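PDB 2RAV: putative uncharacterized protein from Bacteroides thetaiotaomicron, which probably acts as a magnesium-dependent phosphatase of the haloacid dehalogenase superfamily, and here holds tungstate in the site expected to take the phosphoryl group. Local coordinates for residues T43-A48 against V147-P152; Y126-V131 against R173-F178. The protein carries 1 engineered substitution. All coordinates share one frame; numbering follows the deposited sequence.

Interaction 1: T43-A48 against V147-P152; sequences TGRPKA and VIQMTP. With WO6 (trioxido(oxo)tungsten), chain C.
Gln-149 reaches across to the backbone of Gly-44 and donates through NE2 to its carbonyl O at 3.0 Å. The N-H...O angle of 153° is fairly straight, and the donor lies almost in line with the C=O while the acceptor sits in the plane of the Gln-149 amide. With CG anti to the backbone N (chi1 -179°) and an extended chain beyond, the amide is carried outward to this carbonyl. The Gly-44 carbonyl can only accept, which puts NE2 on that side; OE1 accepting from Asn-69 ND2 agrees with it. Pro-46 CD packs beside the same NE2 at 4.0 Å.

Arg-45 turns toward the ligand instead. Its CB points away from 147-152, but the chain bends at chi2 (-48°) and again at chi3. CG and CD pass the tungstate oxygen O3 without bonding to it. NE then donates to O3 at 3.0 Å, and NH2 donates to the same atom at 3.0 Å, so O3 lies at the guanidinium edge in a forked grip. Arg-45 NH1 is 4.2 Å from Thr-151 OG1, too long for a hydrogen bond; Asp-180 joins the two, its OD2 salt-bridged to Arg-45 NH2 and its OD1 hydrogen-bonded to Thr-151 OG1. Thr-43 OG1 donates to tungstate O4 at 2.7 Å and accepts from Arg-45 N, an ST turn. Gly-44 N donates to tungstate O1 at 2.8 Å. This matches the second motif of the superfamily, a Thr or Ser just past a core strand.

The loop 43-48 leaves the C-terminal end of core strand 38-42 and heads for helix 54-57. Cap strand 149-152 pairs antiparallel with 104-107, helix 87-100 packs behind it, and its Gln-149, Thr-151 and Pro-152 side chains touch strand 178-182.

Interaction 2: Y126-V131 against R173-F178; sequences YDFLHV and RWYPAF
Phe-128 pushes one corner of its ring, CE2, into the angle between two aromatic neighbours, Tyr-175 and Trp-174. Its CE2 lies 3.9 Å from Tyr-175 CE1 and 4.2 Å from Trp-174 CH2. The Phe-128 and Tyr-175 rings meet obliquely, their planes inclined by 32° and their centroids 5.5 Å apart. Phe-128 holds CG anti to its backbone N (chi1 173°), which swings the ring off the helix end toward 173-178.

Both pieces belong to the cap. The two bumps come from the last part of helix 119-128 and the residue after it, and the hollow from the link between strands 170-173 and 178-182, where the chain turns a corner at Trp-174 and makes a type I turn from Tyr-175 to Phe-178. Within this link Arg-173 NH1 donates to Tyr-175 O at 3.2 Å, while NH2 pairs with Glu-159.

Leu-129 supplies the second bump. Its methyls fork between two rings: CD2 meets the benzo rim of Trp-174 at CH2, 4.0 Å away and near the indole plane, while CD1 approaches Phe-178 CZ more loosely at 4.4 Å. Trp-174 therefore offers its edge to both Phe-128 and Leu-129, and Tyr-175 CB lies over one face of the indole, toward its rim. Phe-16, from a loop following core strand 4-7, packs on Phe-128, Leu-129 and Trp-174, while Ile-124 of helix 119-128 abuts Tyr-175 and Phe-178.

How the interactions relate
Centred 13 Å apart, the two contacts meet directly at Trp-174 and Phe-178 of segment 173-178. Thr-151 CG2 of interaction 1 packs on Phe-178 CD1 at 3.5 Å, and Arg-45 NH2 lies 3.7 Å from Trp-174 NE1 and 4.0 Å from Phe-178 CE1. Both reach the tungstate: Thr-43, Gly-44 and Arg-45 bond to it from the core loop, and the Trp-174 side chain touches it from the cap, about 3 Å away. Lys-188 NZ, Asn-214 ND2 and the backbone N of Ile-9 and of the engineered Ala-10 add further hydrogen bonds. The Trp-174 side chain is also about 5 Å from the bound magnesium ion, consistent with a cap closed over the core site.

Interaction 1: T43-A48 against V147-P152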
ATOM      1  N   THR A  43       2.165  -1.772  -1.734  1.00 10.24           N
ATOM      2  CA  THR A  43       0.932  -1.004  -1.615  1.00  9.84           C
ATOM      3  C   THR A  43       0.092  -1.469  -0.456  1.00 10.01           C
ATOM      4  O   THR A  43       0.109  -2.636  -0.084  1.00 10.72           O
ATOM      5  CB  THR A  43       0.133  -1.125  -2.941  1.00 10.11           C
ATOM      6  OG1 THR A  43      -1.052  -0.308  -2.891  1.00 11.02           O
ATOM      7  CG2 THR A  43      -0.289  -2.537  -3.295  1.00 10.88           C
ATOM      8  N   GLY A  44      -0.695  -0.530   0.076  1.00 10.88           N
ATOM      9  CA  GLY A  44      -1.746  -0.872   1.019  1.00 11.29           C
ATOM     10  C   GLY A  44      -2.886  -1.588   0.354  1.00 11.90           C
ATOM     11  O   GLY A  44      -3.691  -2.254   1.027  1.00 14.04           O
ATOM     12  N   ARG A  45      -3.057  -1.468  -0.953  1.00 12.16           N
ATOM     13  CA  ARG A  45      -4.208  -2.082  -1.600  1.00 12.88           C
ATOM     14  C   ARG A  45      -4.044  -3.601  -1.684  1.00 12.24           C
ATOM     15  O   ARG A  45      -2.964  -4.114  -1.870  1.00 12.70           O
ATOM     16  CB  ARG A  45      -4.336  -1.452  -2.964  1.00 16.02           C
ATOM     17  CG  ARG A  45      -4.579   0.042  -2.984  1.00 20.95           C
ATOM     18  CD  ARG A  45      -5.680   0.545  -2.038  1.00 27.62           C
ATOM     19  NE  ARG A  45      -5.030   1.213  -0.923  1.00 29.54           N
ATOM     20  CZ  ARG A  45      -5.245   1.139   0.377  1.00 32.04           C
ATOM     21  NH1 ARG A  45      -6.238   0.336   0.904  1.00 25.19           N
ATOM     22  NH2 ARG A  45      -4.340   1.958   1.020  1.00 24.63           N
ATOM     23  N   PRO A  46      -5.200  -4.286  -1.620  1.00 12.62           N
ATOM     24  CA  PRO A  46      -5.220  -5.693  -1.988  1.00 12.85           C
ATOM     25  C   PRO A  46      -5.202  -5.849  -3.503  1.00 13.01           C
ATOM     26  O   PRO A  46      -5.676  -4.974  -4.221  1.00 14.11           O
ATOM     27  CB  PRO A  46      -6.552  -6.210  -1.449  1.00 16.04           C
ATOM     28  CG  PRO A  46      -7.368  -5.007  -1.254  1.00 17.54           C
ATOM     29  CD  PRO A  46      -6.502  -3.799  -1.136  1.00 14.19           C
ATOM     30  N   LYS A  47      -4.705  -6.970  -3.993  1.00 14.55           N
ATOM     31  CA  LYS A  47      -4.677  -7.243  -5.407  1.00 17.57           C
ATOM     32  C   LYS A  47      -5.996  -7.054  -6.086  1.00 17.58           C
ATOM     33  O   LYS A  47      -6.100  -6.573  -7.228  1.00 19.54           O
ATOM     34  CB  LYS A  47      -4.169  -8.689  -5.603  1.00 24.95           C
ATOM     35  CG  LYS A  47      -3.818  -9.156  -6.989  1.00 34.75           C
ATOM     36  CD  LYS A  47      -3.404 -10.637  -6.761  1.00 39.58           C
ATOM     37  CE  LYS A  47      -4.490 -11.563  -7.284  1.00 43.76           C
ATOM     38  NZ  LYS A  47      -4.172 -11.931  -8.705  1.00 52.59           N
ATOM     39  N   ALA A  48      -7.071  -7.494  -5.385  1.00 19.60           N
ATOM     40  CA  ALA A  48      -8.388  -7.409  -5.979  1.00 22.21           C
ATOM     41  C   ALA A  48      -8.793  -6.022  -6.394  1.00 23.12           C
ATOM     42  O   ALA A  48      -9.696  -5.804  -7.217  1.00 29.37           O
ATOM     43  CB  ALA A  48      -9.417  -7.948  -4.962  1.00 25.02           C
ATOM     44  N   VAL A 147      -9.868 -12.655   7.920  1.00 11.52           N
ATOM     45  CA  VAL A 147      -9.605 -11.369   7.294  1.00 11.05           C
ATOM     46  C   VAL A 147      -8.104 -11.056   7.343  1.00 10.81           C
ATOM     47  O   VAL A 147      -7.467 -11.127   8.403  1.00 12.18           O
ATOM     48  CB  VAL A 147     -10.432 -10.281   8.014  1.00 11.94           C
ATOM     49  CG1 VAL A 147     -10.099  -8.899   7.447  1.00 12.70           C
ATOM     50  CG2 VAL A 147     -11.917 -10.553   7.892  1.00 13.44           C
ATOM     51  N   ILE A 148      -7.566 -10.673   6.209  1.00 10.68           N
ATOM     52  CA  ILE A 148      -6.180 -10.266   6.034  1.00 10.72           C
ATOM     53  C   ILE A 148      -5.990  -8.775   6.316  1.00 10.73           C
ATOM     54  O   ILE A 148      -4.998  -8.333   6.867  1.00 11.45           O
ATOM     55  CB  ILE A 148      -5.644 -10.694   4.661  1.00 12.10           C
ATOM     56  CG1 ILE A 148      -5.855 -12.182   4.425  1.00 12.81           C
ATOM     57  CG2 ILE A 148      -4.159 -10.335   4.533  1.00 13.10           C
ATOM     58  CD1 ILE A 148      -5.316 -12.727   3.120  1.00 15.88           C
ATOM     59  N   GLN A 149      -6.931  -7.971   5.824  1.00 10.81           N
ATOM     60  CA  GLN A 149      -6.877  -6.539   5.994  1.00 10.49           C
ATOM     61  C   GLN A 149      -8.272  -5.980   6.182  1.00 10.34           C
ATOM     62  O   GLN A 149      -9.223  -6.421   5.506  1.00 11.44           O
ATOM     63  CB  GLN A 149      -6.214  -5.824   4.811  1.00 11.42           C
ATOM     64  CG  GLN A 149      -6.105  -4.320   4.947  1.00 12.02           C
ATOM     65  CD  GLN A 149      -5.219  -3.650   3.865  1.00 14.84           C
ATOM     66  OE1 GLN A 149      -4.007  -3.499   4.147  1.00 18.65           O
ATOM     67  NE2 GLN A 149      -5.859  -3.394   2.750  1.00 23.77           N
ATOM     68  N   MET A 150      -8.397  -5.000   7.076  1.00 10.73           N
ATOM     69  CA  MET A 150      -9.631  -4.231   7.163  1.00 11.37           C
ATOM     70  C   MET A 150      -9.310  -2.779   6.792  1.00 11.20           C
ATOM     71  O   MET A 150      -8.264  -2.262   7.207  1.00 13.46           O
ATOM     72  CB  MET A 150     -10.218  -4.256   8.550  1.00 13.54           C
ATOM     73  CG  MET A 150     -10.611  -5.575   9.017  1.00 14.04           C
ATOM     74  SD  MET A 150     -11.251  -5.580  10.724  1.00 15.06           S
ATOM     75  CE  MET A 150      -9.888  -5.208  11.685  1.00 13.99           C
ATOM     76  N   THR A 151     -10.212  -2.118   6.094  1.00 11.82           N
ATOM     77  CA  THR A 151     -10.067  -0.696   5.808  1.00 11.97           C
ATOM     78  C   THR A 151     -11.272   0.008   6.311  1.00 12.11           C
ATOM     79  O   THR A 151     -12.265   0.215   5.582  1.00 12.39           O
ATOM     80  CB  THR A 151      -9.801  -0.463   4.308  1.00 13.33           C
ATOM     81  OG1 THR A 151      -8.606  -1.203   3.978  1.00 14.58           O
ATOM     82  CG2 THR A 151      -9.629   1.019   4.001  1.00 14.89           C
ATOM     83  N   PRO A 152     -11.270   0.412   7.596  1.00 12.30           N
ATOM     84  CA  PRO A 152     -12.341   1.216   8.147  1.00 12.91           C
ATOM     85  C   PRO A 152     -12.235   2.658   7.702  1.00 13.21           C
ATOM     86  O   PRO A 152     -11.151   3.250   7.683  1.00 14.07           O
ATOM     87  CB  PRO A 152     -12.142   1.084   9.682  1.00 13.21           C
ATOM     88  CG  PRO A 152     -10.623   0.910   9.788  1.00 12.58           C
ATOM     89  CD  PRO A 152     -10.290   0.022   8.609  1.00 12.04           C
TER
HETATM   90  W   WO6 C 801      -0.954   3.141  -1.506  1.00 11.35           W
HETATM   91  O1  WO6 C 801      -0.236   2.206  -0.236  1.00 10.20           O
HETATM   92  O2  WO6 C 801      -0.678   4.871  -1.540  1.00 10.49           O
HETATM   93  O3  WO6 C 801      -2.633   3.000  -1.181  1.00 12.68           O
HETATM   94  O4  WO6 C 801      -0.762   2.409  -3.041  1.00 10.94           O

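Interaction 2: Y126-V131 against R173-F178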
ATOM      1  N   TYR A 126     -14.289   5.553  -4.636  1.00 18.57           N
ATOM      2  CA  TYR A 126     -14.769   5.438  -6.027  1.00 19.92           C
ATOM      3  C   TYR A 126     -14.447   6.698  -6.759  1.00 22.87           C
ATOM      4  O   TYR A 126     -13.822   6.576  -7.848  1.00 30.11           O
ATOM      5  CB  TYR A 126     -16.261   5.039  -6.029  1.00 19.33           C
ATOM      6  CG  TYR A 126     -16.603   3.764  -5.280  1.00 19.22           C
ATOM      7  CD1 TYR A 126     -17.868   3.561  -4.753  1.00 19.59           C
ATOM      8  CD2 TYR A 126     -15.663   2.728  -5.116  1.00 19.96           C
ATOM      9  CE1 TYR A 126     -18.158   2.368  -4.085  1.00 19.41           C
ATOM     10  CE2 TYR A 126     -15.953   1.556  -4.447  1.00 18.67           C
ATOM     11  CZ  TYR A 126     -17.212   1.388  -3.925  1.00 18.98           C
ATOM     12  OH  TYR A 126     -17.539   0.196  -3.235  1.00 19.82           O
ATOM     13  N   ASP A 127     -14.901   7.843  -6.215  1.00 24.81           N
ATOM     14  CA  ASP A 127     -14.777   9.089  -6.984  1.00 24.69           C
ATOM     15  C   ASP A 127     -13.340   9.607  -7.015  1.00 27.26           C
ATOM     16  O   ASP A 127     -12.858  10.151  -8.026  1.00 34.79           O
ATOM     17  CB  ASP A 127     -15.717  10.191  -6.451  1.00 26.55           C
ATOM     18  CG  ASP A 127     -17.205   9.989  -6.617  1.00 29.00           C
ATOM     19  OD1 ASP A 127     -17.646   9.239  -7.511  1.00 31.64           O
ATOM     20  OD2 ASP A 127     -17.961  10.564  -5.828  1.00 33.46           O
ATOM     21  N   PHE A 128     -12.656   9.457  -5.887  1.00 26.85           N
ATOM     22  CA  PHE A 128     -11.310  10.032  -5.856  1.00 25.51           C
ATOM     23  C   PHE A 128     -10.238   9.062  -6.325  1.00 26.35           C
ATOM     24  O   PHE A 128      -9.399   9.341  -7.179  1.00 35.64           O
ATOM     25  CB  PHE A 128     -10.969  10.487  -4.429  1.00 26.85           C
ATOM     26  CG  PHE A 128      -9.581  10.960  -4.108  1.00 29.95           C
ATOM     27  CD1 PHE A 128      -8.858  11.835  -4.857  1.00 33.83           C
ATOM     28  CD2 PHE A 128      -8.942  10.518  -2.968  1.00 31.92           C
ATOM     29  CE1 PHE A 128      -7.587  12.314  -4.609  1.00 33.85           C
ATOM     30  CE2 PHE A 128      -7.660  10.970  -2.690  1.00 33.19           C
ATOM     31  CZ  PHE A 128      -6.944  11.856  -3.470  1.00 33.56           C
ATOM     32  N   LEU A 129     -10.261   7.854  -5.761  1.00 23.27           N
ATOM     33  CA  LEU A 129      -9.240   6.871  -6.132  1.00 23.79           C
ATOM     34  C   LEU A 129      -9.614   5.964  -7.307  1.00 25.30           C
ATOM     35  O   LEU A 129      -8.839   5.171  -7.860  1.00 29.23           O
ATOM     36  CB  LEU A 129      -8.926   5.988  -4.913  1.00 26.20           C
ATOM     37  CG  LEU A 129      -8.309   6.711  -3.726  1.00 29.18           C
ATOM     38  CD1 LEU A 129      -8.164   5.767  -2.520  1.00 35.74           C
ATOM     39  CD2 LEU A 129      -6.964   7.276  -4.115  1.00 32.93           C
ATOM     40  N   HIS A 130     -10.835   6.037  -7.818  1.00 25.56           N
ATOM     41  CA  HIS A 130     -11.180   5.233  -9.005  1.00 25.25           C
ATOM     42  C   HIS A 130     -11.092   3.722  -8.793  1.00 24.33           C
ATOM     43  O   HIS A 130     -10.773   2.964  -9.734  1.00 25.73           O
ATOM     44  CB  HIS A 130     -10.327   5.784 -10.139  1.00 31.34           C
ATOM     45  CG  HIS A 130     -10.919   7.057 -10.734  1.00 35.46           C
ATOM     46  ND1 HIS A 130     -10.680   7.456 -12.046  1.00 36.51           N
ATOM     47  CD2 HIS A 130     -11.745   7.985 -10.198  1.00 36.18           C
ATOM     48  CE1 HIS A 130     -11.328   8.609 -12.289  1.00 36.12           C
ATOM     49  NE2 HIS A 130     -11.990   8.945 -11.149  1.00 36.10           N
ATOM     50  N   VAL A 131     -11.418   3.319  -7.533  1.00 19.99           N
ATOM     51  CA  VAL A 131     -11.578   1.912  -7.206  1.00 20.95           C
ATOM     52  C   VAL A 131     -12.907   1.441  -7.755  1.00 21.10           C
ATOM     53  O   VAL A 131     -13.963   2.092  -7.728  1.00 22.87           O
ATOM     54  CB  VAL A 131     -11.426   1.710  -5.690  1.00 21.87           C
ATOM     55  CG1 VAL A 131     -11.789   0.302  -5.288  1.00 24.34           C
ATOM     56  CG2 VAL A 131      -9.953   2.024  -5.309  1.00 23.88           C
ATOM     57  N   ARG A 173      -1.958   4.686   7.761  1.00 15.95           N
ATOM     58  CA  ARG A 173      -2.771   5.747   7.261  1.00 15.76           C
ATOM     59  C   ARG A 173      -1.949   6.708   6.430  1.00 15.88           C
ATOM     60  O   ARG A 173      -0.894   7.192   6.890  1.00 18.43           O
ATOM     61  CB  ARG A 173      -3.390   6.485   8.433  1.00 16.27           C
ATOM     62  CG  ARG A 173      -4.264   7.622   7.974  1.00 16.85           C
ATOM     63  CD  ARG A 173      -4.788   8.409   9.125  1.00 17.36           C
ATOM     64  NE  ARG A 173      -5.699   7.704  10.000  1.00 15.93           N
ATOM     65  CZ  ARG A 173      -7.001   7.642   9.882  1.00 15.74           C
ATOM     66  NH1 ARG A 173      -7.641   8.184   8.873  1.00 16.30           N
ATOM     67  NH2 ARG A 173      -7.730   7.003  10.816  1.00 16.92           N
ATOM     68  N   TRP A 174      -2.470   6.979   5.238  1.00 17.09           N
ATOM     69  CA  TRP A 174      -1.917   8.128   4.490  1.00 17.63           C
ATOM     70  C   TRP A 174      -2.964   9.190   4.318  1.00 18.70           C
ATOM     71  O   TRP A 174      -2.546  10.338   3.985  1.00 21.34           O
ATOM     72  CB  TRP A 174      -1.361   7.691   3.150  1.00 18.16           C
ATOM     73  CG  TRP A 174      -2.317   7.054   2.175  1.00 17.94           C
ATOM     74  CD1 TRP A 174      -2.608   5.740   2.054  1.00 20.25           C
ATOM     75  CD2 TRP A 174      -3.071   7.735   1.173  1.00 21.88           C
ATOM     76  NE1 TRP A 174      -3.522   5.531   1.036  1.00 25.31           N
ATOM     77  CE2 TRP A 174      -3.818   6.767   0.478  1.00 22.94           C
ATOM     78  CE3 TRP A 174      -3.179   9.073   0.795  1.00 25.10           C
ATOM     79  CZ2 TRP A 174      -4.657   7.107  -0.559  1.00 27.65           C
ATOM     80  CZ3 TRP A 174      -4.043   9.406  -0.260  1.00 27.13           C
ATOM     81  CH2 TRP A 174      -4.777   8.414  -0.926  1.00 29.27           C
ATOM     82  N   TYR A 175      -4.233   8.897   4.446  1.00 18.52           N
ATOM     83  CA  TYR A 175      -5.307   9.855   4.167  1.00 19.68           C
ATOM     84  C   TYR A 175      -6.237  10.052   5.343  1.00 18.96           C
ATOM     85  O   TYR A 175      -6.458   9.074   6.086  1.00 19.62           O
ATOM     86  CB  TYR A 175      -6.116   9.295   3.003  1.00 19.99           C
ATOM     87  CG  TYR A 175      -7.000  10.314   2.312  1.00 22.79           C
ATOM     88  CD1 TYR A 175      -6.439  11.339   1.567  1.00 24.57           C
ATOM     89  CD2 TYR A 175      -8.378  10.220   2.429  1.00 24.44           C
ATOM     90  CE1 TYR A 175      -7.286  12.266   0.952  1.00 27.68           C
ATOM     91  CE2 TYR A 175      -9.253  11.114   1.838  1.00 28.53           C
ATOM     92  CZ  TYR A 175      -8.686  12.142   1.089  1.00 31.11           C
ATOM     93  OH  TYR A 175      -9.543  13.041   0.479  1.00 42.73           O
ATOM     94  N   PRO A 176      -6.796  11.248   5.574  1.00 21.15           N
ATOM     95  CA  PRO A 176      -7.601  11.409   6.788  1.00 22.28           C
ATOM     96  C   PRO A 176      -8.876  10.589   6.885  1.00 21.49           C
ATOM     97  O   PRO A 176      -9.393  10.454   7.996  1.00 21.51           O
ATOM     98  CB  PRO A 176      -7.973  12.911   6.672  1.00 25.87           C
ATOM     99  CG  PRO A 176      -6.946  13.529   5.777  1.00 26.10           C
ATOM    100  CD  PRO A 176      -6.628  12.473   4.777  1.00 24.06           C
ATOM    101  N   ALA A 177      -9.465  10.072   5.799  1.00 20.64           N
ATOM    102  CA  ALA A 177     -10.772   9.462   5.825  1.00 20.58           C
ATOM    103  C   ALA A 177     -10.784   7.956   6.067  1.00 18.01           C
ATOM    104  O   ALA A 177     -11.869   7.437   6.323  1.00 17.86           O
ATOM    105  CB  ALA A 177     -11.496   9.758   4.486  1.00 22.71           C
ATOM    106  N   PHE A 178      -9.679   7.234   5.973  1.00 16.19           N
ATOM    107  CA  PHE A 178      -9.643   5.817   6.219  1.00 14.71           C
ATOM    108  C   PHE A 178      -8.251   5.398   6.647  1.00 14.25           C
ATOM    109  O   PHE A 178      -7.287   6.138   6.486  1.00 15.41           O
ATOM    110  CB  PHE A 178     -10.041   5.075   4.938  1.00 15.01           C
ATOM    111  CG  PHE A 178      -9.025   5.136   3.821  1.00 15.53           C
ATOM    112  CD1 PHE A 178      -8.062   4.166   3.626  1.00 15.94           C
ATOM    113  CD2 PHE A 178      -9.073   6.225   2.951  1.00 19.13           C
ATOM    114  CE1 PHE A 178      -7.155   4.273   2.581  1.00 19.07           C
ATOM    115  CE2 PHE A 178      -8.169   6.358   1.887  1.00 21.56           C
ATOM    116  CZ  PHE A 178      -7.241   5.371   1.731  1.00 21.32           C
TER